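Local coordinates for sugar ABC transporter substrate-binding protein, BlMnBP1 (Bifidobacterium animalis subsp. lactis ATCC 27673, PDB 6I5R) that binds mannobiose and probably delivers manno-oligosaccharides to an ABC transporter that supports growth of the bacterium on beta-mannan, at residues A[55-58]-A[64-67]; A[71-76]-A[334-339]; A[162-167]-A[175-180]. All blocks are in the same frame, centred on the assembly; numbering follows the deposited sequence.

Interaction 1: A[55-58]-A[64-67]; sequences PGKN and EDFN
Lys57 and Asp65 make the whole of this small surface contact, a salt bridge between the loop ahead of helix 59-69 and the second turn of that helix. The ammonium NZ of Lys57 donates a hydrogen bond to Asp65 OD2 at 2.6 Å, a short distance for a charged pair. The two side chains come from opposite directions and meet at their charged ends, burying just 69 Å², summed over both segments. OD2 is met on its syn side, with NZ lifted 28° out of the carboxylate plane. Lys57 reaches this point with CG anti to the backbone N (chi1 -167°) and the chain extended as far as CE; the last torsion then bends (chi4 54°) and turns NZ onto the carboxylate. CE of Lys57 lies 3.1 Å from the same OD2 of Asp65. NZ has further partners on the helix: it is hydrogen-bonded to Ser61 OG, and the charge makes a cation-pi contact with Tyr62. Glu64 adds negative charge more remotely, its OE2 lying 6.3 Å from Lys57 NZ. A methionine in place of Lys57 would probably leave the carboxylate of Asp65 without its charged mate and remove the grip on Ser61 and Tyr62. Next to Lys57, Asn58 begins the helix: its OD1 accepts from Ser61 N, and its ND2 reaches back to Leu51 O. Phe66 is turned into the protein, its ring edge-to-face with Phe340 and Trp343. The arrangement is a helix N-terminus with an asparagine N-cap, supplemented by a salt bridge that joins the residue before the cap to the second turn, at the start of helix 59-69 of a periplasmic-binding-protein-like fold.

Interaction 2: A[71-76]-A[334-339]; sequences PNITVK and QEASMI
Ile73 meets Ala336 and Ile339 where the turn of Pro71 and Asn72 gives way to strand 73-79. Its side chain leans on helix 331-346, and the nearest approach is from Ile73 CD1 to Ala336 CB, 3.8 Å. Both branches take part: Ile73 CG2 lies 4.1 Å from the same methyl, while CD1 is also 3.9 Å from Ala336 CA. With CG1 anti to the carbonyl carbon (chi1 -66°) and CD1 extended beyond it, the longer branch reaches the helix backbone, which the small alanine leaves accessible. One turn further along the helix, Ile339 CD1 makes a looser contact with Ile73 CD1 at 4.5 Å. Thr74 then directs its side chain to the other face of the strand, where it touches Thr39, and its backbone pairs with Thr38 and Ile40. Val75 comes back to the face of Ile73 but packs on Ile63 and Phe66, and Lys76 again rests on Thr39. The contact is purely apolar and buried. Strand 73-79 runs parallel to strand 38-44, against which Ala336 and Ser337 also pack; Ile73 also touches Phe66 of helix 59-69, so its side chain is packed by both helices.

Interaction 3: A[162-167]-A[175-180]; sequences AGIKEL and QADLKL
The carboxylate of Asp177, pressed against Ile164, is held at OD1 as a ligand of a bound zinc ion. A water lies near OD2 and donates to Glu166 O at 2.6 Å from the water oxygen; its separation from Asp177 OD2 is too short to be taken literally, so a bridge from loop to aspartate is doubtful in that half. The isoleucine runs aslant over the aspartate, so that both its branches meet the carboxylate, which is placed there with CG anti to the carbonyl carbon (chi1 -68°). CD1 of Ile164 lies 3.6 Å from Asp177 CB, while CG1 approaches Asp177 OD1 at 3.8 Å and CG2 approaches Asp177 OD2 at 3.9 Å. Nearer the end of helix 156-162, Leu180 CB packs 3.8 Å from Ala162 O and 4.2 Å from Ala162 CB, and Leu180 CD1 touches Ile164 CG1 at 4.3 Å. Gly163, with phi 80°, closes the preceding helix in a Schellman motif, after which Ile164 packs on helix 171-184. The zinc ion is likely to keep the largely buried carboxylate ionised, compensating for a flank of hydrocarbon that offers it no hydrogen bonds.

In the fold
From the N terminus, the chain first closes interaction 1, a short loop in which Lys57, ahead of helix 59-69, is tied to its second turn. Interaction 2 opens next, with the strand following that helix, and closes only at 334-339, so it encloses more than 250 residues. Interaction 3 is nested inside this long loop and joins helix 156-162, through its exit loop, to helix 171-184. Interactions 1 and 2 adjoin: Asn67 ND2 probably donates to Ile73 O (2.9 Å), and Phe66 bridges towards Ile339. Interaction 3 lies across the chain's centre, its centre about 50 Å from that of interaction 2, consistent with the opposite lobe of a two-lobed binding protein.

Interaction 1: A[55-58]-A[64-67]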
loop_
_atom_site.group_PDB
_atom_site.type_symbol
_atom_site.label_atom_id
_atom_site.label_comp_id
_atom_site.label_asym_id
_atom_site.label_seq_id
_atom_site.Cartn_x
_atom_site.Cartn_y
_atom_site.Cartn_z
ATOM N N PRO A 55 7.166 2.540 -19.673
ATOM C CA PRO A 55 8.514 1.947 -19.803
ATOM C C PRO A 55 8.588 0.437 -19.530
ATOM O O PRO A 55 9.601 -0.198 -19.892
ATOM C CB PRO A 55 9.355 2.747 -18.783
ATOM C CG PRO A 55 8.375 3.535 -17.976
ATOM C CD PRO A 55 7.181 3.764 -18.860
ATOM N N GLY A 56 7.563 -0.172 -18.947
ATOM C CA GLY A 56 7.600 -1.601 -18.672
ATOM C C GLY A 56 6.564 -2.404 -19.442
ATOM O O GLY A 56 6.170 -2.019 -20.548
ATOM N N LYS A 57 6.111 -3.525 -18.877
ATOM C CA LYS A 57 5.037 -4.321 -19.474
ATOM C C LYS A 57 3.690 -3.696 -19.118
ATOM O O LYS A 57 3.296 -3.683 -17.950
ATOM C CB LYS A 57 5.131 -5.761 -18.978
ATOM C CG LYS A 57 4.290 -6.788 -19.722
ATOM C CD LYS A 57 4.546 -8.166 -19.126
ATOM C CE LYS A 57 3.649 -9.217 -19.761
ATOM N NZ LYS A 57 3.786 -9.213 -21.234
ATOM N N ASN A 58 2.966 -3.191 -20.112
ATOM C CA ASN A 58 1.728 -2.471 -19.826
ATOM C C ASN A 58 0.521 -3.411 -19.840
ATOM O O ASN A 58 0.621 -4.619 -20.087
ATOM C CB ASN A 58 1.520 -1.304 -20.793
ATOM C CG ASN A 58 1.227 -1.741 -22.246
ATOM O OD1 ASN A 58 0.953 -2.916 -22.532
ATOM N ND2 ASN A 58 1.290 -0.768 -23.173
ATOM N N GLU A 64 -2.854 -9.323 -23.745
ATOM C CA GLU A 64 -2.448 -10.149 -24.876
ATOM C C GLU A 64 -1.963 -11.523 -24.413
ATOM O O GLU A 64 -2.345 -12.556 -24.983
ATOM C CB GLU A 64 -1.362 -9.410 -25.650
ATOM C CG GLU A 64 -0.715 -10.220 -26.699
ATOM C CD GLU A 64 0.351 -9.437 -27.410
ATOM O OE1 GLU A 64 -0.028 -8.567 -28.214
ATOM O OE2 GLU A 64 1.566 -9.667 -27.162
ATOM N N ASP A 65 -1.085 -11.555 -23.409
ATOM C CA ASP A 65 -0.604 -12.831 -22.895
ATOM C C ASP A 65 -1.754 -13.671 -22.362
ATOM O O ASP A 65 -1.834 -14.871 -22.628
ATOM C CB ASP A 65 0.436 -12.623 -21.801
ATOM C CG ASP A 65 1.719 -12.071 -22.335
ATOM O OD1 ASP A 65 1.994 -12.248 -23.541
ATOM O OD2 ASP A 65 2.473 -11.458 -21.572
ATOM N N PHE A 66 -2.650 -13.052 -21.583
ATOM C CA PHE A 66 -3.817 -13.763 -21.096
ATOM C C PHE A 66 -4.647 -14.304 -22.253
ATOM O O PHE A 66 -5.196 -15.411 -22.176
ATOM C CB PHE A 66 -4.638 -12.816 -20.228
ATOM C CG PHE A 66 -6.002 -13.342 -19.856
ATOM C CD1 PHE A 66 -6.140 -14.304 -18.871
ATOM C CD2 PHE A 66 -7.135 -12.828 -20.437
ATOM C CE1 PHE A 66 -7.375 -14.752 -18.493
ATOM C CE2 PHE A 66 -8.386 -13.290 -20.070
ATOM C CZ PHE A 66 -8.494 -14.258 -19.100
ATOM N N ASN A 67 -4.777 -13.524 -23.328
ATOM C CA ASN A 67 -5.692 -13.923 -24.398
ATOM C C ASN A 67 -5.128 -15.076 -25.217
ATOM O O ASN A 67 -5.873 -15.718 -25.959
ATOM C CB ASN A 67 -6.031 -12.748 -25.320
ATOM C CG ASN A 67 -7.089 -11.840 -24.740
ATOM O OD1 ASN A 67 -7.055 -10.641 -24.931
ATOM N ND2 ASN A 67 -8.054 -12.418 -24.051
#

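Interaction 2: A[71-76]-A[334-339]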
loop_
_atom_site.group_PDB
_atom_site.type_symbol
_atom_site.label_atom_id
_atom_site.label_comp_id
_atom_site.label_asym_id
_atom_site.label_seq_id
_atom_site.Cartn_x
_atom_site.Cartn_y
_atom_site.Cartn_z
ATOM N N PRO A 71 -8.839 -16.768 -25.349
ATOM C CA PRO A 71 -9.036 -15.747 -26.397
ATOM C C PRO A 71 -10.420 -15.138 -26.391
ATOM O O PRO A 71 -10.602 -14.028 -26.903
ATOM C CB PRO A 71 -8.752 -16.517 -27.698
ATOM C CG PRO A 71 -8.912 -17.984 -27.323
ATOM C CD PRO A 71 -8.406 -18.064 -25.909
ATOM N N ASN A 72 -11.409 -15.803 -25.809
ATOM C CA ASN A 72 -12.772 -15.291 -25.843
ATOM C C ASN A 72 -13.185 -14.592 -24.558
ATOM O O ASN A 72 -14.353 -14.232 -24.423
ATOM C CB ASN A 72 -13.726 -16.421 -26.213
ATOM C CG ASN A 72 -13.268 -17.151 -27.485
ATOM O OD1 ASN A 72 -13.062 -18.380 -27.501
ATOM N ND2 ASN A 72 -13.069 -16.392 -28.536
ATOM N N ILE A 73 -12.254 -14.350 -23.642
ATOM C CA ILE A 73 -12.493 -13.469 -22.512
ATOM C C ILE A 73 -11.794 -12.157 -22.839
ATOM O O ILE A 73 -10.574 -12.025 -22.673
ATOM C CB ILE A 73 -11.997 -14.062 -21.196
ATOM C CG1 ILE A 73 -12.798 -15.297 -20.816
ATOM C CG2 ILE A 73 -12.085 -12.994 -20.066
ATOM C CD1 ILE A 73 -12.332 -15.952 -19.540
ATOM N N THR A 74 -12.573 -11.183 -23.288
ATOM C CA THR A 74 -12.057 -9.859 -23.591
ATOM C C THR A 74 -12.012 -9.033 -22.315
ATOM O O THR A 74 -13.013 -8.911 -21.599
ATOM C CB THR A 74 -12.925 -9.168 -24.649
ATOM O OG1 THR A 74 -12.792 -9.839 -25.913
ATOM C CG2 THR A 74 -12.532 -7.694 -24.768
ATOM N N VAL A 75 -10.852 -8.457 -22.050
ATOM C CA VAL A 75 -10.612 -7.672 -20.850
ATOM C C VAL A 75 -10.485 -6.207 -21.241
ATOM O O VAL A 75 -9.563 -5.836 -21.977
ATOM C CB VAL A 75 -9.349 -8.142 -20.121
ATOM C CG1 VAL A 75 -9.179 -7.360 -18.823
ATOM C CG2 VAL A 75 -9.399 -9.636 -19.858
ATOM N N LYS A 76 -11.383 -5.375 -20.720
ATOM C CA LYS A 76 -11.344 -3.933 -20.958
ATOM C C LYS A 76 -10.831 -3.251 -19.704
ATOM O O LYS A 76 -11.425 -3.415 -18.637
ATOM C CB LYS A 76 -12.727 -3.399 -21.295
ATOM C CG LYS A 76 -13.255 -3.896 -22.632
ATOM C CD LYS A 76 -14.706 -3.555 -22.728
ATOM C CE LYS A 76 -14.904 -2.045 -22.652
ATOM N NZ LYS A 76 -16.343 -1.824 -22.998
ATOM N N GLN A 334 -18.659 -13.431 -13.500
ATOM C CA GLN A 334 -17.982 -13.777 -12.258
ATOM C C GLN A 334 -16.886 -14.809 -12.494
ATOM O O GLN A 334 -15.771 -14.683 -11.974
ATOM C CB GLN A 334 -18.988 -14.298 -11.235
ATOM C CG GLN A 334 -19.916 -13.255 -10.672
ATOM C CD GLN A 334 -20.697 -13.769 -9.501
ATOM O OE1 GLN A 334 -20.451 -14.854 -9.044
ATOM N NE2 GLN A 334 -21.630 -12.968 -8.986
ATOM N N GLU A 335 -17.178 -15.837 -13.281
ATOM C CA GLU A 335 -16.185 -16.876 -13.514
ATOM C C GLU A 335 -15.073 -16.372 -14.424
ATOM O O GLU A 335 -13.884 -16.600 -14.152
ATOM C CB GLU A 335 -16.862 -18.114 -14.115
ATOM C CG GLU A 335 -15.946 -19.319 -14.148
ATOM C CD GLU A 335 -16.549 -20.500 -14.877
ATOM O OE1 GLU A 335 -17.805 -20.571 -14.973
ATOM O OE2 GLU A 335 -15.755 -21.362 -15.319
ATOM N N ALA A 336 -15.429 -15.634 -15.476
ATOM C CA ALA A 336 -14.405 -15.040 -16.324
ATOM C C ALA A 336 -13.474 -14.160 -15.500
ATOM O O ALA A 336 -12.257 -14.193 -15.676
ATOM C CB ALA A 336 -15.039 -14.225 -17.442
ATOM N N SER A 337 -14.042 -13.392 -14.574
ATOM C CA SER A 337 -13.236 -12.471 -13.775
ATOM C C SER A 337 -12.320 -13.232 -12.828
ATOM O O SER A 337 -11.182 -12.816 -12.592
ATOM C CB SER A 337 -14.150 -11.530 -12.990
ATOM O OG SER A 337 -14.872 -10.650 -13.837
ATOM N N MET A 338 -12.812 -14.343 -12.262
ATOM C CA MET A 338 -12.006 -15.107 -11.310
ATOM C C MET A 338 -10.881 -15.843 -12.024
ATOM O O MET A 338 -9.775 -15.991 -11.474
ATOM C CB MET A 338 -12.891 -16.081 -10.519
ATOM C CG MET A 338 -12.172 -16.726 -9.357
ATOM S SD MET A 338 -13.229 -17.736 -8.267
ATOM C CE MET A 338 -14.587 -16.646 -7.840
ATOM N N ILE A 339 -11.142 -16.282 -13.258
ATOM C CA ILE A 339 -10.079 -16.817 -14.104
ATOM C C ILE A 339 -9.004 -15.764 -14.353
ATOM O O ILE A 339 -7.812 -16.033 -14.200
ATOM C CB ILE A 339 -10.671 -17.343 -15.422
ATOM C CG1 ILE A 339 -11.608 -18.509 -15.108
ATOM C CG2 ILE A 339 -9.571 -17.736 -16.386
ATOM C CD1 ILE A 339 -12.379 -19.059 -16.308
#

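Interaction 3: A[162-167]-A[175-180]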
loop_
_atom_site.group_PDB
_atom_site.type_symbol
_atom_site.label_atom_id
_atom_site.label_comp_id
_atom_site.label_asym_id
_atom_site.label_seq_id
_atom_site.Cartn_x
_atom_site.Cartn_y
_atom_site.Cartn_z
ATOM N N ALA A 162 26.185 13.804 0.104
ATOM C CA ALA A 162 25.958 14.316 1.446
ATOM C C ALA A 162 26.923 13.726 2.470
ATOM O O ALA A 162 26.999 14.213 3.607
ATOM C CB ALA A 162 24.503 14.026 1.838
ATOM N N GLY A 163 27.694 12.718 2.091
ATOM C CA GLY A 163 28.599 12.137 3.062
ATOM C C GLY A 163 27.942 11.165 4.010
ATOM O O GLY A 163 28.510 10.847 5.053
ATOM N N ILE A 164 26.746 10.686 3.682
ATOM C CA ILE A 164 26.076 9.697 4.515
ATOM C C ILE A 164 26.788 8.360 4.334
ATOM O O ILE A 164 26.907 7.840 3.216
ATOM C CB ILE A 164 24.580 9.607 4.165
ATOM C CG1 ILE A 164 23.908 10.963 4.432
ATOM C CG2 ILE A 164 23.915 8.474 4.947
ATOM C CD1 ILE A 164 22.501 11.097 3.837
ATOM N N LYS A 165 27.301 7.818 5.434
ATOM C CA LYS A 165 28.105 6.605 5.410
ATOM C C LYS A 165 27.259 5.342 5.544
ATOM O O LYS A 165 27.418 4.404 4.754
ATOM C CB LYS A 165 29.155 6.685 6.528
ATOM C CG LYS A 165 30.143 7.806 6.323
ATOM C CD LYS A 165 31.218 7.874 7.393
ATOM C CE LYS A 165 32.425 8.705 6.907
ATOM N NZ LYS A 165 33.628 8.479 7.788
ATOM N N GLU A 166 26.353 5.320 6.521
ATOM C CA GLU A 166 25.458 4.204 6.792
ATOM C C GLU A 166 24.026 4.691 6.686
ATOM O O GLU A 166 23.756 5.871 6.875
ATOM C CB GLU A 166 25.705 3.648 8.180
ATOM C CG GLU A 166 27.103 3.112 8.298
ATOM C CD GLU A 166 27.653 3.213 9.692
ATOM O OE1 GLU A 166 26.926 2.871 10.670
ATOM O OE2 GLU A 166 28.816 3.643 9.799
ATOM N N LEU A 167 23.110 3.788 6.360
ATOM C CA LEU A 167 21.716 4.187 6.255
ATOM C C LEU A 167 21.153 4.512 7.637
ATOM O O LEU A 167 21.489 3.848 8.625
ATOM C CB LEU A 167 20.901 3.094 5.575
ATOM C CG LEU A 167 21.364 2.857 4.129
ATOM C CD1 LEU A 167 20.612 1.649 3.542
ATOM C CD2 LEU A 167 21.172 4.076 3.245
ATOM N N GLN A 175 16.850 12.643 10.481
ATOM C CA GLN A 175 16.864 14.108 10.441
ATOM C C GLN A 175 18.294 14.642 10.282
ATOM O O GLN A 175 18.531 15.619 9.558
ATOM C CB GLN A 175 16.212 14.678 11.712
ATOM C CG GLN A 175 14.680 14.369 11.896
ATOM C CD GLN A 175 13.831 14.890 10.734
ATOM O OE1 GLN A 175 14.125 15.955 10.166
ATOM N NE2 GLN A 175 12.759 14.151 10.387
ATOM N N ALA A 176 19.264 13.988 10.920
ATOM C CA ALA A 176 20.661 14.371 10.731
ATOM C C ALA A 176 21.073 14.192 9.279
ATOM O O ALA A 176 21.777 15.041 8.714
ATOM C CB ALA A 176 21.554 13.531 11.653
ATOM N N ASP A 177 20.610 13.107 8.643
ATOM C CA ASP A 177 20.927 12.877 7.232
ATOM C C ASP A 177 20.213 13.875 6.325
ATOM O O ASP A 177 20.788 14.345 5.335
ATOM C CB ASP A 177 20.574 11.451 6.815
ATOM C CG ASP A 177 21.468 10.408 7.489
ATOM O OD1 ASP A 177 22.548 10.791 7.949
ATOM O OD2 ASP A 177 21.108 9.223 7.540
ATOM N N LEU A 178 18.945 14.183 6.611
ATOM C CA LEU A 178 18.255 15.188 5.816
ATOM C C LEU A 178 18.989 16.527 5.866
ATOM O O LEU A 178 19.126 17.209 4.850
ATOM C CB LEU A 178 16.817 15.363 6.306
ATOM C CG LEU A 178 15.934 14.107 6.156
ATOM C CD1 LEU A 178 14.521 14.380 6.671
ATOM C CD2 LEU A 178 15.928 13.661 4.712
ATOM N N LYS A 179 19.508 16.892 7.031
ATOM C CA LYS A 179 20.244 18.143 7.159
ATOM C C LYS A 179 21.529 18.130 6.326
ATOM O O LYS A 179 21.845 19.117 5.659
ATOM C CB LYS A 179 20.521 18.383 8.649
ATOM C CG LYS A 179 21.273 19.669 8.974
ATOM C CD LYS A 179 21.614 19.757 10.452
ATOM C CE LYS A 179 22.088 21.162 10.831
ATOM N NZ LYS A 179 23.556 21.288 10.828
ATOM N N LEU A 180 22.257 17.009 6.320
ATOM C CA LEU A 180 23.436 16.908 5.469
ATOM C C LEU A 180 23.074 17.070 3.999
ATOM O O LEU A 180 23.798 17.731 3.241
ATOM C CB LEU A 180 24.146 15.562 5.688
ATOM C CG LEU A 180 24.864 15.339 7.032
ATOM C CD1 LEU A 180 25.519 13.961 7.094
ATOM C CD2 LEU A 180 25.901 16.432 7.214
HETATM O O HOH W 1 22.577 7.545 8.464
#